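Local coordinates for YjbQ family protein (Sulfolobus tokodaii, PDB 1VE0), which is of unknown function but binds zinc ions and belongs to the UPF0047 (YjbQ) family, at residues D20-V25 / Q112-L117; H43-I48 / G121-T126; I32-A37 / P100-K105. All blocks are in the same frame, centred on the assembly; numbering follows the deposited sequence.

Contact 1: D20-V25 / Q112-L117; sequences DITEQV and QRIILL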
ATOM      1  N   ASP A  20       7.256   6.058 -16.148  1.00 19.36           N
ATOM      2  CA  ASP A  20       8.162   6.519 -15.099  1.00 20.38           C
ATOM      3  C   ASP A  20       7.836   8.000 -14.881  1.00 19.61           C
ATOM      4  O   ASP A  20       8.076   8.822 -15.764  1.00 19.40           O
ATOM      5  CB  ASP A  20       9.615   6.359 -15.559  1.00 20.96           C
ATOM      6  CG  ASP A  20      10.618   6.675 -14.461  1.00 23.28           C
ATOM      7  OD1 ASP A  20      10.292   7.463 -13.553  1.00 21.47           O
ATOM      8  OD2 ASP A  20      11.747   6.144 -14.519  1.00 21.73           O
ATOM      9  N   ILE A  21       7.286   8.343 -13.719  1.00 18.10           N
ATOM     10  CA  ILE A  21       6.914   9.728 -13.448  1.00 18.41           C
ATOM     11  C   ILE A  21       7.809  10.410 -12.425  1.00 19.92           C
ATOM     12  O   ILE A  21       7.477  11.471 -11.913  1.00 17.89           O
ATOM     13  CB  ILE A  21       5.437   9.826 -12.964  1.00 18.85           C
ATOM     14  CG1 ILE A  21       5.220   8.931 -11.731  1.00 20.33           C
ATOM     15  CG2 ILE A  21       4.502   9.390 -14.085  1.00 16.55           C
ATOM     16  CD1 ILE A  21       3.842   9.096 -11.085  1.00 20.43           C
ATOM     17  N   THR A  22       8.957   9.802 -12.141  1.00 20.47           N
ATOM     18  CA  THR A  22       9.888  10.344 -11.155  1.00 20.51           C
ATOM     19  C   THR A  22      10.253  11.818 -11.358  1.00 21.22           C
ATOM     20  O   THR A  22      10.225  12.605 -10.413  1.00 18.49           O
ATOM     21  CB  THR A  22      11.194   9.542 -11.139  1.00 20.62           C
ATOM     22  OG1 THR A  22      10.898   8.138 -11.140  1.00 18.80           O
ATOM     23  CG2 THR A  22      12.006   9.881  -9.895  1.00 21.76           C
ATOM     24  N   GLU A  23      10.605  12.196 -12.581  1.00 22.84           N
ATOM     25  CA  GLU A  23      10.988  13.585 -12.839  1.00 24.05           C
ATOM     26  C   GLU A  23       9.872  14.575 -12.510  1.00 22.95           C
ATOM     27  O   GLU A  23      10.126  15.631 -11.908  1.00 22.93           O
ATOM     28  CB  GLU A  23      11.429  13.759 -14.301  1.00 27.43           C
ATOM     29  CG  GLU A  23      12.543  12.811 -14.725  1.00 35.58           C
ATOM     30  CD  GLU A  23      13.803  12.961 -13.874  1.00 41.95           C
ATOM     31  OE1 GLU A  23      14.636  12.021 -13.858  1.00 44.66           O
ATOM     32  OE2 GLU A  23      13.967  14.024 -13.229  1.00 43.97           O
ATOM     33  N   GLN A  24       8.643  14.247 -12.901  1.00 21.24           N
ATOM     34  CA  GLN A  24       7.513  15.130 -12.626  1.00 22.06           C
ATOM     35  C   GLN A  24       7.273  15.226 -11.128  1.00 21.79           C
ATOM     36  O   GLN A  24       6.891  16.284 -10.623  1.00 20.76           O
ATOM     37  CB  GLN A  24       6.232  14.636 -13.315  1.00 22.73           C
ATOM     38  CG  GLN A  24       6.317  14.562 -14.840  1.00 25.71           C
ATOM     39  CD  GLN A  24       6.694  13.174 -15.339  1.00 29.72           C
ATOM     40  OE1 GLN A  24       7.724  12.610 -14.952  1.00 29.64           O
ATOM     41  NE2 GLN A  24       5.857  12.616 -16.203  1.00 30.61           N
ATOM     42  N   VAL A  25       7.487  14.128 -10.408  1.00 20.69           N
ATOM     43  CA  VAL A  25       7.298  14.188  -8.966  1.00 18.76           C
ATOM     44  C   VAL A  25       8.398  15.032  -8.311  1.00 20.39           C
ATOM     45  O   VAL A  25       8.127  15.758  -7.353  1.00 18.98           O
ATOM     46  CB  VAL A  25       7.276  12.779  -8.305  1.00 17.50           C
ATOM     47  CG1 VAL A  25       7.185  12.929  -6.789  1.00 15.14           C
ATOM     48  CG2 VAL A  25       6.063  11.989  -8.787  1.00 14.12           C
ATOM     49  N   GLN A 112      15.218   2.676  -7.449  1.00 21.50           N
ATOM     50  CA  GLN A 112      13.838   3.140  -7.295  1.00 19.95           C
ATOM     51  C   GLN A 112      13.394   4.288  -8.178  1.00 19.05           C
ATOM     52  O   GLN A 112      14.048   5.332  -8.267  1.00 18.02           O
ATOM     53  CB  GLN A 112      13.537   3.548  -5.849  1.00 20.78           C
ATOM     54  CG  GLN A 112      13.456   2.430  -4.852  1.00 19.62           C
ATOM     55  CD  GLN A 112      13.017   2.938  -3.502  1.00 20.49           C
ATOM     56  OE1 GLN A 112      13.521   3.960  -3.017  1.00 21.37           O
ATOM     57  NE2 GLN A 112      12.070   2.237  -2.879  1.00 20.32           N
ATOM     58  N   ARG A 113      12.242   4.093  -8.800  1.00 17.43           N
ATOM     59  CA  ARG A 113      11.632   5.104  -9.643  1.00 18.86           C
ATOM     60  C   ARG A 113      10.146   5.089  -9.265  1.00 17.11           C
ATOM     61  O   ARG A 113       9.633   4.093  -8.768  1.00 18.84           O
ATOM     62  CB  ARG A 113      11.803   4.752 -11.124  1.00 18.59           C
ATOM     63  CG  ARG A 113      13.278   4.621 -11.573  1.00 17.87           C
ATOM     64  CD  ARG A 113      14.023   5.939 -11.489  1.00 19.26           C
ATOM     65  NE  ARG A 113      13.583   6.882 -12.513  1.00 22.35           N
ATOM     66  CZ  ARG A 113      14.116   8.089 -12.703  1.00 25.54           C
ATOM     67  NH1 ARG A 113      13.647   8.877 -13.661  1.00 25.36           N
ATOM     68  NH2 ARG A 113      15.119   8.514 -11.937  1.00 26.01           N
ATOM     69  N   ILE A 114       9.474   6.204  -9.472  1.00 18.51           N
ATOM     70  CA  ILE A 114       8.056   6.305  -9.166  1.00 17.13           C
ATOM     71  C   ILE A 114       7.382   5.941 -10.479  1.00 17.46           C
ATOM     72  O   ILE A 114       7.620   6.573 -11.499  1.00 18.18           O
ATOM     73  CB  ILE A 114       7.712   7.728  -8.730  1.00 19.57           C
ATOM     74  CG1 ILE A 114       8.562   8.082  -7.498  1.00 18.64           C
ATOM     75  CG2 ILE A 114       6.203   7.831  -8.408  1.00 18.15           C
ATOM     76  CD1 ILE A 114       8.417   9.513  -7.025  1.00 21.53           C
ATOM     77  N   ILE A 115       6.553   4.908 -10.453  1.00 17.21           N
ATOM     78  CA  ILE A 115       5.906   4.441 -11.671  1.00 17.88           C
ATOM     79  C   ILE A 115       4.383   4.441 -11.648  1.00 17.90           C
ATOM     80  O   ILE A 115       3.773   3.997 -10.673  1.00 16.63           O
ATOM     81  CB  ILE A 115       6.382   2.998 -11.974  1.00 17.84           C
ATOM     82  CG1 ILE A 115       7.901   2.995 -12.185  1.00 18.30           C
ATOM     83  CG2 ILE A 115       5.640   2.438 -13.180  1.00 17.78           C
ATOM     84  CD1 ILE A 115       8.539   1.635 -12.035  1.00 18.19           C
ATOM     85  N   LEU A 116       3.766   4.939 -12.722  1.00 17.63           N
ATOM     86  CA  LEU A 116       2.303   4.897 -12.815  1.00 17.72           C
ATOM     87  C   LEU A 116       1.951   3.667 -13.658  1.00 16.61           C
ATOM     88  O   LEU A 116       2.488   3.492 -14.743  1.00 16.26           O
ATOM     89  CB  LEU A 116       1.741   6.157 -13.486  1.00 20.05           C
ATOM     90  CG  LEU A 116       0.280   6.076 -13.971  1.00 22.23           C
ATOM     91  CD1 LEU A 116      -0.664   5.893 -12.799  1.00 26.52           C
ATOM     92  CD2 LEU A 116      -0.073   7.342 -14.721  1.00 26.36           C
ATOM     93  N   LEU A 117       1.067   2.810 -13.148  1.00 16.27           N
ATOM     94  CA  LEU A 117       0.648   1.611 -13.871  1.00 19.22           C
ATOM     95  C   LEU A 117      -0.789   1.843 -14.316  1.00 19.12           C
ATOM     96  O   LEU A 117      -1.660   2.155 -13.503  1.00 20.79           O
ATOM     97  CB  LEU A 117       0.742   0.352 -12.984  1.00 16.52           C
ATOM     98  CG  LEU A 117       2.147  -0.122 -12.549  1.00 17.82           C
ATOM     99  CD1 LEU A 117       2.008  -1.419 -11.732  1.00 16.44           C
ATOM    100  CD2 LEU A 117       3.037  -0.381 -13.780  1.00 17.78           C
TER

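Contact 2: H43-I48 / G121-T126; sequences HTTCAI and GPRTRT. With SO4 (sulfate ion), chain B.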
ATOM      1  N   HIS A  43      -7.732   8.326  -9.143  1.00 22.06           N
ATOM      2  CA  HIS A  43      -8.334   7.407 -10.108  1.00 20.67           C
ATOM      3  C   HIS A  43      -8.557   6.046  -9.455  1.00 20.51           C
ATOM      4  O   HIS A  43      -7.922   5.734  -8.449  1.00 19.21           O
ATOM      5  CB  HIS A  43      -7.402   7.234 -11.303  1.00 21.76           C
ATOM      6  CG  HIS A  43      -7.168   8.492 -12.070  1.00 23.74           C
ATOM      7  ND1 HIS A  43      -8.187   9.181 -12.691  1.00 24.18           N
ATOM      8  CD2 HIS A  43      -6.028   9.172 -12.345  1.00 24.68           C
ATOM      9  CE1 HIS A  43      -7.686  10.234 -13.317  1.00 25.00           C
ATOM     10  NE2 HIS A  43      -6.378  10.251 -13.122  1.00 25.82           N
ATOM     11  N   THR A  44      -9.433   5.231 -10.037  1.00 17.73           N
ATOM     12  CA  THR A  44      -9.702   3.915  -9.484  1.00 18.22           C
ATOM     13  C   THR A  44      -9.218   2.802 -10.397  1.00 17.81           C
ATOM     14  O   THR A  44      -9.318   1.633 -10.044  1.00 17.43           O
ATOM     15  CB  THR A  44     -11.216   3.688  -9.241  1.00 18.19           C
ATOM     16  OG1 THR A  44     -11.908   3.758 -10.490  1.00 21.59           O
ATOM     17  CG2 THR A  44     -11.782   4.732  -8.297  1.00 16.70           C
ATOM     18  N   THR A  45      -8.711   3.144 -11.577  1.00 19.84           N
ATOM     19  CA  THR A  45      -8.263   2.097 -12.493  1.00 19.32           C
ATOM     20  C   THR A  45      -6.811   2.158 -12.911  1.00 20.30           C
ATOM     21  O   THR A  45      -6.414   1.550 -13.905  1.00 20.00           O
ATOM     22  CB  THR A  45      -9.130   2.041 -13.762  1.00 20.64           C
ATOM     23  OG1 THR A  45      -9.235   3.353 -14.317  1.00 17.77           O
ATOM     24  CG2 THR A  45     -10.517   1.486 -13.433  1.00 21.19           C
ATOM     25  N   CYS A  46      -6.020   2.918 -12.175  1.00 19.46           N
ATOM     26  CA  CYS A  46      -4.583   2.958 -12.431  1.00 21.81           C
ATOM     27  C   CYS A  46      -3.979   2.992 -11.022  1.00 20.06           C
ATOM     28  O   CYS A  46      -4.684   3.319 -10.064  1.00 20.50           O
ATOM     29  CB  CYS A  46      -4.184   4.173 -13.304  1.00 20.39           C
ATOM     30  SG  CYS A  46      -4.447   5.819 -12.637  1.00 22.96           S
ATOM     31  N   ALA A  47      -2.716   2.603 -10.880  1.00 20.05           N
ATOM     32  CA  ALA A  47      -2.084   2.584  -9.569  1.00 18.46           C
ATOM     33  C   ALA A  47      -0.668   3.142  -9.590  1.00 18.95           C
ATOM     34  O   ALA A  47      -0.105   3.401 -10.661  1.00 16.65           O
ATOM     35  CB  ALA A  47      -2.072   1.165  -9.030  1.00 19.79           C
ATOM     36  N   ILE A  48      -0.103   3.328  -8.396  1.00 15.77           N
ATOM     37  CA  ILE A  48       1.250   3.865  -8.234  1.00 16.78           C
ATOM     38  C   ILE A  48       2.102   2.839  -7.492  1.00 16.32           C
ATOM     39  O   ILE A  48       1.651   2.248  -6.512  1.00 15.30           O
ATOM     40  CB  ILE A  48       1.259   5.188  -7.381  1.00 17.38           C
ATOM     41  CG1 ILE A  48       0.495   6.314  -8.101  1.00 17.34           C
ATOM     42  CG2 ILE A  48       2.695   5.628  -7.093  1.00 14.99           C
ATOM     43  CD1 ILE A  48       1.119   6.783  -9.420  1.00 14.33           C
ATOM     44  N   GLY A 121      -6.300   2.242 -20.022  1.00 23.30           N
ATOM     45  CA  GLY A 121      -5.987   3.344 -20.921  1.00 23.28           C
ATOM     46  C   GLY A 121      -6.546   3.120 -22.324  1.00 24.09           C
ATOM     47  O   GLY A 121      -7.264   2.158 -22.548  1.00 21.69           O
ATOM     48  N   PRO A 122      -6.256   4.005 -23.287  1.00 26.14           N
ATOM     49  CA  PRO A 122      -5.435   5.213 -23.143  1.00 27.37           C
ATOM     50  C   PRO A 122      -6.234   6.331 -22.483  1.00 27.71           C
ATOM     51  O   PRO A 122      -7.415   6.499 -22.762  1.00 28.42           O
ATOM     52  CB  PRO A 122      -5.052   5.541 -24.584  1.00 27.92           C
ATOM     53  CG  PRO A 122      -6.254   5.065 -25.358  1.00 27.77           C
ATOM     54  CD  PRO A 122      -6.573   3.744 -24.705  1.00 26.65           C
ATOM     55  N   ARG A 123      -5.586   7.090 -21.607  1.00 25.02           N
ATOM     56  CA  ARG A 123      -6.246   8.179 -20.901  1.00 26.64           C
ATOM     57  C   ARG A 123      -5.267   9.223 -20.386  1.00 25.91           C
ATOM     58  O   ARG A 123      -4.064   8.967 -20.284  1.00 26.03           O
ATOM     59  CB  ARG A 123      -7.014   7.635 -19.691  1.00 29.90           C
ATOM     60  CG  ARG A 123      -8.428   7.185 -19.970  1.00 33.29           C
ATOM     61  CD  ARG A 123      -9.282   7.425 -18.745  1.00 33.21           C
ATOM     62  NE  ARG A 123      -9.624   6.192 -18.043  1.00 33.05           N
ATOM     63  CZ  ARG A 123     -10.277   6.161 -16.889  1.00 30.08           C
ATOM     64  NH1 ARG A 123     -10.564   5.000 -16.313  1.00 33.93           N
ATOM     65  NH2 ARG A 123     -10.623   7.292 -16.302  1.00 27.73           N
ATOM     66  N   THR A 124      -5.787  10.402 -20.065  1.00 26.33           N
ATOM     67  CA  THR A 124      -4.954  11.440 -19.480  1.00 25.78           C
ATOM     68  C   THR A 124      -5.176  11.203 -17.996  1.00 25.68           C
ATOM     69  O   THR A 124      -6.298  11.317 -17.501  1.00 25.62           O
ATOM     70  CB  THR A 124      -5.408  12.861 -19.854  1.00 27.90           C
ATOM     71  OG1 THR A 124      -5.102  13.110 -21.230  1.00 30.69           O
ATOM     72  CG2 THR A 124      -4.673  13.892 -18.995  1.00 27.59           C
ATOM     73  N   ARG A 125      -4.112  10.823 -17.300  1.00 22.37           N
ATOM     74  CA  ARG A 125      -4.203  10.560 -15.879  1.00 21.92           C
ATOM     75  C   ARG A 125      -3.622  11.706 -15.090  1.00 22.22           C
ATOM     76  O   ARG A 125      -2.614  12.305 -15.478  1.00 21.80           O
ATOM     77  CB  ARG A 125      -3.459   9.269 -15.524  1.00 19.61           C
ATOM     78  CG  ARG A 125      -4.026   8.033 -16.202  1.00 19.06           C
ATOM     79  CD  ARG A 125      -5.502   7.843 -15.835  1.00 17.44           C
ATOM     80  NE  ARG A 125      -5.945   6.477 -16.098  1.00 16.99           N
ATOM     81  CZ  ARG A 125      -7.025   5.932 -15.546  1.00 19.55           C
ATOM     82  NH1 ARG A 125      -7.362   4.681 -15.829  1.00 19.64           N
ATOM     83  NH2 ARG A 125      -7.770   6.644 -14.706  1.00 20.76           N
ATOM     84  N   THR A 126      -4.253  12.010 -13.969  1.00 20.14           N
ATOM     85  CA  THR A 126      -3.769  13.088 -13.128  1.00 21.53           C
ATOM     86  C   THR A 126      -3.097  12.518 -11.887  1.00 21.81           C
ATOM     87  O   THR A 126      -3.628  11.606 -11.252  1.00 21.91           O
ATOM     88  CB  THR A 126      -4.921  13.989 -12.685  1.00 22.63           C
ATOM     89  OG1 THR A 126      -5.532  14.570 -13.842  1.00 22.31           O
ATOM     90  CG2 THR A 126      -4.410  15.097 -11.765  1.00 23.56           C
TER
HETATM   91  S   SO4 B 135     -11.116   6.438 -12.855  1.00 29.06           S
HETATM   92  O1  SO4 B 135     -10.918   7.879 -13.127  1.00 27.49           O
HETATM   93  O2  SO4 B 135      -9.820   5.755 -12.850  1.00 28.34           O
HETATM   94  O3  SO4 B 135     -11.960   5.872 -13.920  1.00 29.69           O
HETATM   95  O4  SO4 B 135     -11.758   6.262 -11.536  1.00 27.82           O

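Contact 3: I32-A37 / P100-K105; sequences INNGIA and PIIEGK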
ATOM      1  N   ILE A  32       9.282  21.789  -0.215  1.00 26.57           N
ATOM      2  CA  ILE A  32       9.538  20.970   0.964  1.00 24.66           C
ATOM      3  C   ILE A  32      11.008  20.537   0.964  1.00 25.38           C
ATOM      4  O   ILE A  32      11.522  20.046  -0.041  1.00 23.12           O
ATOM      5  CB  ILE A  32       8.645  19.704   0.971  1.00 24.59           C
ATOM      6  CG1 ILE A  32       7.166  20.104   1.091  1.00 26.18           C
ATOM      7  CG2 ILE A  32       9.073  18.770   2.096  1.00 21.77           C
ATOM      8  CD1 ILE A  32       6.796  20.779   2.404  1.00 28.17           C
ATOM      9  N   ASN A  33      11.675  20.727   2.098  1.00 25.82           N
ATOM     10  CA  ASN A  33      13.080  20.371   2.250  1.00 27.53           C
ATOM     11  C   ASN A  33      13.299  19.001   2.894  1.00 26.12           C
ATOM     12  O   ASN A  33      14.170  18.239   2.476  1.00 25.59           O
ATOM     13  CB  ASN A  33      13.794  21.457   3.077  1.00 32.05           C
ATOM     14  CG  ASN A  33      15.130  20.991   3.627  1.00 37.70           C
ATOM     15  OD1 ASN A  33      15.196  20.347   4.681  1.00 39.92           O
ATOM     16  ND2 ASN A  33      16.205  21.300   2.906  1.00 40.49           N
ATOM     17  N   ASN A  34      12.508  18.694   3.917  1.00 26.01           N
ATOM     18  CA  ASN A  34      12.622  17.424   4.626  1.00 24.93           C
ATOM     19  C   ASN A  34      11.206  16.997   4.973  1.00 24.91           C
ATOM     20  O   ASN A  34      10.458  17.754   5.593  1.00 23.86           O
ATOM     21  CB  ASN A  34      13.439  17.619   5.909  1.00 27.82           C
ATOM     22  CG  ASN A  34      13.559  16.346   6.748  1.00 29.84           C
ATOM     23  OD1 ASN A  34      13.828  16.416   7.948  1.00 33.69           O
ATOM     24  ND2 ASN A  34      13.384  15.188   6.123  1.00 30.94           N
ATOM     25  N   GLY A  35      10.828  15.788   4.574  1.00 22.71           N
ATOM     26  CA  GLY A  35       9.479  15.347   4.882  1.00 22.10           C
ATOM     27  C   GLY A  35       9.012  14.153   4.091  1.00 20.18           C
ATOM     28  O   GLY A  35       9.802  13.265   3.774  1.00 19.50           O
ATOM     29  N   ILE A  36       7.723  14.143   3.756  1.00 20.04           N
ATOM     30  CA  ILE A  36       7.133  13.023   3.030  1.00 18.09           C
ATOM     31  C   ILE A  36       6.299  13.489   1.840  1.00 17.41           C
ATOM     32  O   ILE A  36       5.542  14.449   1.933  1.00 17.48           O
ATOM     33  CB  ILE A  36       6.215  12.185   3.973  1.00 19.67           C
ATOM     34  CG1 ILE A  36       7.057  11.482   5.044  1.00 19.83           C
ATOM     35  CG2 ILE A  36       5.418  11.166   3.171  1.00 21.80           C
ATOM     36  CD1 ILE A  36       8.020  10.449   4.480  1.00 23.65           C
ATOM     37  N   ALA A  37       6.476  12.807   0.720  1.00 14.98           N
ATOM     38  CA  ALA A  37       5.720  13.086  -0.484  1.00 16.48           C
ATOM     39  C   ALA A  37       4.734  11.940  -0.641  1.00 15.88           C
ATOM     40  O   ALA A  37       5.127  10.768  -0.637  1.00 17.05           O
ATOM     41  CB  ALA A  37       6.649  13.132  -1.695  1.00 17.31           C
ATOM     42  N   PRO A 100      10.166   9.486   0.751  1.00 19.56           N
ATOM     43  CA  PRO A 100      10.687  10.490   1.679  1.00 19.83           C
ATOM     44  C   PRO A 100      11.412  11.579   0.903  1.00 21.42           C
ATOM     45  O   PRO A 100      11.888  11.346  -0.205  1.00 18.91           O
ATOM     46  CB  PRO A 100      11.628   9.690   2.576  1.00 21.42           C
ATOM     47  CG  PRO A 100      12.117   8.579   1.646  1.00 22.41           C
ATOM     48  CD  PRO A 100      10.869   8.196   0.873  1.00 21.18           C
ATOM     49  N   ILE A 101      11.470  12.765   1.497  1.00 20.79           N
ATOM     50  CA  ILE A 101      12.143  13.905   0.908  1.00 23.97           C
ATOM     51  C   ILE A 101      13.249  14.288   1.888  1.00 24.93           C
ATOM     52  O   ILE A 101      13.005  14.375   3.089  1.00 26.93           O
ATOM     53  CB  ILE A 101      11.191  15.118   0.765  1.00 22.65           C
ATOM     54  CG1 ILE A 101       9.993  14.749  -0.112  1.00 22.98           C
ATOM     55  CG2 ILE A 101      11.951  16.297   0.158  1.00 22.73           C
ATOM     56  CD1 ILE A 101       8.935  15.841  -0.191  1.00 24.09           C
ATOM     57  N   ILE A 102      14.456  14.505   1.383  1.00 25.43           N
ATOM     58  CA  ILE A 102      15.561  14.893   2.245  1.00 26.93           C
ATOM     59  C   ILE A 102      16.459  15.833   1.438  1.00 26.95           C
ATOM     60  O   ILE A 102      16.725  15.595   0.262  1.00 25.17           O
ATOM     61  CB  ILE A 102      16.340  13.636   2.744  1.00 27.78           C
ATOM     62  CG1 ILE A 102      17.341  14.026   3.836  1.00 31.80           C
ATOM     63  CG2 ILE A 102      17.064  12.963   1.598  1.00 29.62           C
ATOM     64  CD1 ILE A 102      16.691  14.549   5.112  1.00 32.02           C
ATOM     65  N   GLU A 103      16.878  16.930   2.053  1.00 30.18           N
ATOM     66  CA  GLU A 103      17.738  17.895   1.364  1.00 32.46           C
ATOM     67  C   GLU A 103      17.026  18.450   0.137  1.00 31.59           C
ATOM     68  O   GLU A 103      17.673  18.796  -0.850  1.00 33.15           O
ATOM     69  CB  GLU A 103      19.040  17.211   0.922  1.00 36.67           C
ATOM     70  CG  GLU A 103      19.888  16.713   2.066  1.00 42.70           C
ATOM     71  CD  GLU A 103      20.378  17.855   2.922  1.00 48.14           C
ATOM     72  OE1 GLU A 103      21.149  18.695   2.398  1.00 50.34           O
ATOM     73  OE2 GLU A 103      19.986  17.925   4.109  1.00 52.13           O
ATOM     74  N   GLY A 104      15.697  18.515   0.194  1.00 30.12           N
ATOM     75  CA  GLY A 104      14.923  19.019  -0.927  1.00 26.99           C
ATOM     76  C   GLY A 104      14.785  18.076  -2.116  1.00 26.57           C
ATOM     77  O   GLY A 104      14.214  18.464  -3.142  1.00 27.36           O
ATOM     78  N   LYS A 105      15.287  16.849  -1.990  1.00 24.50           N
ATOM     79  CA  LYS A 105      15.220  15.863  -3.075  1.00 24.19           C
ATOM     80  C   LYS A 105      14.503  14.557  -2.689  1.00 23.03           C
ATOM     81  O   LYS A 105      14.425  14.203  -1.518  1.00 22.58           O
ATOM     82  CB  LYS A 105      16.634  15.490  -3.543  1.00 25.87           C
ATOM     83  CG  LYS A 105      17.554  16.674  -3.747  1.00 29.28           C
ATOM     84  CD  LYS A 105      18.873  16.256  -4.388  1.00 34.97           C
ATOM     85  CE  LYS A 105      19.734  15.442  -3.444  1.00 34.97           C
ATOM     86  NZ  LYS A 105      20.999  14.995  -4.108  1.00 40.77           N
TER
HETATM   87  O   HOH W   1      12.201  21.119  -2.430  1.00 36.69           O
HETATM   88  O   HOH W   2      16.691  18.141   4.748  1.00 36.55           O

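Contact 1: D20-V25 / Q112-L117
The end of strand 17-20, an Asx turn and the first turn of helix 22-28 meet strand 113-118 here, with D20 and T22 gripping R113 and I114. D20 pairs with I115 as an antiparallel non-hydrogen-bonded pair. Next to it I21 N, at the N-cap position of the helix, donates to I114 O (2.9 Å). With CG anti to the backbone N (chi1 -174°), the D20 carboxylate has two tasks. OD1 accepts T22 N, closing the Asx turn, and also T22 OG1 at 2.6 Å. OD2 offers its syn lone pair to R113 NE at 2.8 Å, a nearly straight salt bridge in the guanidinium plane, although the carboxylate itself is turned 74° from that plane. The R113 chain, bent at chi2 and chi3, brings NH1 near E23 OE1 for a longer, weak salt bridge at 3.3 Å, so that two acids lie round the guanidinium edge. T22 OG1 lies over one face of that group; having given its proton to D20, it accepts I114 N at 2.9 Å. One hydroxyl thus ties the turn to the strand, alongside the I21 bond. Beneath these polar groups, I114 meets I21 and V25 at about right angles: its CG2 touches I21 CG1, and its CD1 rests against V25 CG1 (3.6 Å). V10 of strand 2-11 packs on I21 and L116. The arrangement is that of an Asx turn at a strand-to-helix junction, its aspartate tied to the neighbouring antiparallel strand by a salt-bridge network.

Contact 2: H43-I48 / G121-T126
H43 and R125 lie against each other with the imidazole and guanidinium planes 68° apart. R125 CD sits over the face of the H43 ring, 3.9 Å from its centroid, in a CH-pi contact, and NH2 lies over the rim of the same face. The ring is held at its edges: NE2 accepts the backbone N of T126 in the ring plane (2.9 Å, 169°), while ND1 donates to O1 of a sulfate ion. These two bonds hold the rotation of the imidazole. The R125 guanidinium is itself sandwiched, with C46 SG over one face and R123 NE over the opposite one. At its edge NH1 donates to T45 OG1 (2.7 Å) and NH2 to sulfate O2 (2.9 Å); E118 pairs with NE from outside the two segments. T45 OG1 stands between its backbone N and carbonyl carbon (chi1 50°), which lets it bond both R125 and sulfate O2. The R123 guanidinium lies over R125 NH2 and turns its edge to the sulfate, NH1 and NH2 both donating to O3. D120 pairs with R123 NH1; this acid, E118 and the sulfate would probably offset the charge of the two close arginines. From the 43-48 backbone, T44 N donates to O2 and O4, and T45 N to O2. The ion probably came from the crystallisation liquor. The side chain of T45 is about 5 Å from a bound zinc ion and touches N83 and H87, two of the zinc-binding residues. Paired arginines, backbone N-H groups and a histidine round a tetrahedral oxyanion make an anion-binding pocket beside the zinc site.

Contact 3: I32-A37 / P100-K105
I101 pushes its CD1 into the hollow between I32 and A37, meeting I32 CG2 at 3.7 Å and A37 CB at 3.9 Å. G35, the hydrogen-bonded partner of I101, lines this hollow; a CB on it would run into I32 CG2 and the preceding carbonyl. I101 and I32 cross at about a right angle, and the I101 CG2 branch rests near N33 O. On the sheet face that carries I36 and P100, I36 CD1 bears on P100 CA (3.9 Å) and CB. One residue before G35, the N34 side chain, with CG anti to the backbone N (chi1 178°), lies alongside I102. Its ND2 donates to I101 O (3.2 Å), which G35 N also bonds, and I102 CD1 packs against the same nitrogen. An alanine in place of N34 would probably leave I101 O without this second donor within the chain and open a gap beside I102 CD1. The type I' turn 102-105 then curls up to N33, whose O accepts G104 N (2.8 Å). N33 and N34 form a classic beta bulge against E134. Strand 35-41 is flanked by 96-102 and by 124-133, whose S131 touches I32, A37 and I101; I29, just after helix 22-28, adds to the hollow beside A37, and K130 of the second subunit bonds I101 O.

How the contacts relate
From the N terminus the chain passes 20-25, where strand 17-20 gives way to helix 22-28, the first half of contact 1, then runs into 32-37 of contact 3 and 43-48 of contact 2. Contact 3 closes first, at 100-105, and lies wholly within the longer loop that contact 1 closes at 112-117. Contact 2 closes last, at 121-126, so it crosses both. Contact 3 joins neighbouring strands 35-41 and 96-102 of the five-stranded sheet; contact 1 seats helix 22-28 on the three-stranded sheet; contact 2 bridges the two sheets. Contacts 1 and 2 touch through L116 and L117 against C46 and A47, whereas contacts 2 and 3 have centres about 26 Å apart.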